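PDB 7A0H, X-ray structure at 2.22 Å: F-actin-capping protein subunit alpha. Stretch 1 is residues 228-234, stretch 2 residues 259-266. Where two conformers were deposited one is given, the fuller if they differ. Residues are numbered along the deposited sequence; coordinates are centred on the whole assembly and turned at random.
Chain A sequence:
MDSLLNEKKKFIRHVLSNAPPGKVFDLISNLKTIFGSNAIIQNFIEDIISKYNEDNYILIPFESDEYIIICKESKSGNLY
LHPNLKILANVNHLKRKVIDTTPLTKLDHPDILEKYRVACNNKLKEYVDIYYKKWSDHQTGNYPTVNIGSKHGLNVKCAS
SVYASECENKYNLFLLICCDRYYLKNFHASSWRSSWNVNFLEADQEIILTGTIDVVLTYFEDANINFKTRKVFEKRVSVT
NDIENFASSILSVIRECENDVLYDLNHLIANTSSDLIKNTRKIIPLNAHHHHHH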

# COMPACT_ATOMS: atom_id res chain seq x y z
N LYS A 228 -2.84 7.90 0.22
CA LYS A 228 -3.11 9.07 -0.58
C LYS A 228 -4.45 9.69 -0.25
O LYS A 228 -5.47 8.99 -0.16
CB LYS A 228 -3.12 8.73 -2.06
CG LYS A 228 -1.85 8.13 -2.62
CD LYS A 228 -2.20 7.64 -4.01
CE LYS A 228 -1.02 7.48 -4.87
NZ LYS A 228 -1.59 7.16 -6.20
N THR A 229 -4.45 11.02 -0.14
CA THR A 229 -5.69 11.79 -0.07
C THR A 229 -5.68 12.90 -1.10
O THR A 229 -4.64 13.52 -1.40
CB THR A 229 -5.95 12.40 1.29
OG1 THR A 229 -4.85 13.21 1.66
CG2 THR A 229 -6.08 11.33 2.29
N ARG A 230 -6.87 13.11 -1.66
CA ARG A 230 -7.06 13.98 -2.79
C ARG A 230 -8.31 14.84 -2.63
O ARG A 230 -9.38 14.35 -2.29
CB ARG A 230 -7.15 13.13 -4.07
CG ARG A 230 -7.75 13.90 -5.20
CD ARG A 230 -7.64 13.14 -6.47
NE ARG A 230 -6.29 13.35 -6.94
CZ ARG A 230 -5.76 12.78 -8.01
NH1 ARG A 230 -6.49 11.92 -8.70
NH2 ARG A 230 -4.51 13.10 -8.35
N LYS A 231 -8.18 16.11 -2.93
CA LYS A 231 -9.34 16.96 -3.12
C LYS A 231 -9.15 17.76 -4.42
O LYS A 231 -8.05 18.24 -4.71
CB LYS A 231 -9.58 17.85 -1.90
CG LYS A 231 -11.01 18.23 -1.87
CD LYS A 231 -11.33 18.86 -0.55
CE LYS A 231 -12.79 19.13 -0.42
NZ LYS A 231 -12.96 20.02 0.77
N VAL A 232 -10.20 17.76 -5.21
CA VAL A 232 -10.32 18.45 -6.48
C VAL A 232 -11.26 19.66 -6.29
O VAL A 232 -12.30 19.54 -5.64
CB VAL A 232 -10.90 17.47 -7.51
CG1 VAL A 232 -11.17 18.26 -8.77
CG2 VAL A 232 -9.94 16.38 -7.83
N PHE A 233 -10.94 20.78 -6.93
CA PHE A 233 -11.66 22.06 -6.83
C PHE A 233 -11.91 22.65 -8.22
O PHE A 233 -11.01 22.59 -9.09
CB PHE A 233 -10.82 23.10 -6.04
CG PHE A 233 -10.44 22.67 -4.67
CD1 PHE A 233 -11.31 22.81 -3.61
CD2 PHE A 233 -9.20 22.08 -4.43
CE1 PHE A 233 -10.96 22.39 -2.36
CE2 PHE A 233 -8.86 21.69 -3.12
CZ PHE A 233 -9.71 21.83 -2.14
N GLU A 234 -13.08 23.31 -8.38
CA GLU A 234 -13.46 24.03 -9.61
C GLU A 234 -14.22 25.32 -9.27
O GLU A 234 -15.40 25.28 -8.91
CB GLU A 234 -14.29 23.13 -10.53
CG GLU A 234 -14.76 23.87 -11.83
CD GLU A 234 -15.36 22.92 -12.88
OE1 GLU A 234 -15.03 21.72 -12.88
OE2 GLU A 234 -16.16 23.38 -13.70
N ASN A 259 -6.68 25.88 2.70
CA ASN A 259 -7.30 25.92 4.02
C ASN A 259 -8.39 24.87 4.15
O ASN A 259 -8.56 24.28 5.21
CB ASN A 259 -7.95 27.33 4.26
CG ASN A 259 -6.97 28.37 4.79
OD1 ASN A 259 -6.06 28.01 5.55
ND2 ASN A 259 -7.16 29.67 4.41
N ASP A 260 -9.17 24.65 3.09
CA ASP A 260 -10.26 23.67 3.16
C ASP A 260 -9.72 22.24 3.33
O ASP A 260 -10.34 21.43 4.04
CB ASP A 260 -11.15 23.87 1.92
CG ASP A 260 -12.39 22.93 1.87
OD1 ASP A 260 -13.07 22.69 2.92
OD2 ASP A 260 -12.71 22.46 0.73
N VAL A 261 -8.56 21.92 2.72
CA VAL A 261 -7.96 20.58 2.91
C VAL A 261 -7.44 20.44 4.33
O VAL A 261 -7.63 19.42 5.00
CB VAL A 261 -6.83 20.33 1.87
CG1 VAL A 261 -6.01 19.07 2.24
CG2 VAL A 261 -7.38 20.20 0.45
N LEU A 262 -6.79 21.49 4.83
CA LEU A 262 -6.34 21.50 6.21
C LEU A 262 -7.49 21.20 7.12
O LEU A 262 -7.38 20.39 8.05
CB LEU A 262 -5.76 22.85 6.54
CG LEU A 262 -4.99 22.96 7.84
CD1 LEU A 262 -4.23 24.27 7.90
CD2 LEU A 262 -5.95 22.86 8.97
N TYR A 263 -8.61 21.81 6.85
CA TYR A 263 -9.77 21.56 7.70
C TYR A 263 -10.21 20.11 7.56
O TYR A 263 -10.52 19.47 8.56
CB TYR A 263 -10.88 22.51 7.31
CG TYR A 263 -12.14 22.18 8.03
CD1 TYR A 263 -12.47 22.77 9.25
CD2 TYR A 263 -13.02 21.24 7.49
CE1 TYR A 263 -13.68 22.45 9.89
CE2 TYR A 263 -14.19 20.90 8.12
CZ TYR A 263 -14.52 21.49 9.33
OH TYR A 263 -15.70 21.11 9.93
N ASP A 264 -10.25 19.60 6.32
CA ASP A 264 -10.65 18.22 6.10
C ASP A 264 -9.77 17.22 6.83
O ASP A 264 -10.26 16.27 7.42
CB ASP A 264 -10.60 17.91 4.61
CG ASP A 264 -11.74 18.46 3.89
OD1 ASP A 264 -12.76 18.69 4.57
OD2 ASP A 264 -11.66 18.58 2.65
N LEU A 265 -8.47 17.41 6.77
CA LEU A 265 -7.52 16.47 7.33
C LEU A 265 -7.58 16.53 8.84
O LEU A 265 -7.47 15.49 9.53
CB LEU A 265 -6.12 16.78 6.80
CG LEU A 265 -5.89 16.49 5.33
CD1 LEU A 265 -4.41 16.41 4.95
CD2 LEU A 265 -6.55 15.21 4.99
N ASN A 266 -7.72 17.74 9.37
CA ASN A 266 -7.91 17.94 10.80
C ASN A 266 -9.24 17.38 11.33
O ASN A 266 -9.41 17.31 12.56
CB ASN A 266 -7.81 19.44 11.17
CG ASN A 266 -6.34 19.92 11.26
OD1 ASN A 266 -5.39 19.14 11.20
ND2 ASN A 266 -6.17 21.21 11.47

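A helix, 259-266, lies across one face of a strand, 228-234, with the axes 10.0 Å apart at closest approach and their N-to-C directions 143° apart, so the two run roughly antiparallel. The backbones come nearest at Lys-231 and Val-261, whose CA atoms are 7.2 Å apart; Thr-229 and Leu-265 pair at 8.9 Å between CA atoms. Strand alternation sets the first rule: Thr-229, Lys-231 and Phe-233 point toward the helix, while Arg-230, between the first two, points away.

The helix answers with its four-residue repeat. Asp-260 and Asp-264, one turn apart and joined by the backbone bond from Asp-264 N to Asp-260 O (2.9 Å), both point toward the strand. Lys-231, its chain extended with every chi angle t, reaches both: NZ donates to Asp-264 OD2 at 2.7 Å and to Asp-260 OD2 at a very short 2.5 Å, each hydrogen bond part of a salt bridge. One ammonium thus spans two carboxylates.

Beside this charge lies an apolar contact. Val-261 CG2 lies 4.0 Å from Lys-231 CB and 3.8 Å from Phe-233 CZ, meeting the buried ring at its edge. Asp-260 OD2 also sits at that edge, 3.6 Å from Phe-233 CE1, where the ring's C-H bonds are slightly positive. Leu-265 points sideways, yet its end comes nearer, bringing CD2 within 4.2 Å of Thr-229 OG1, a van der Waals touch.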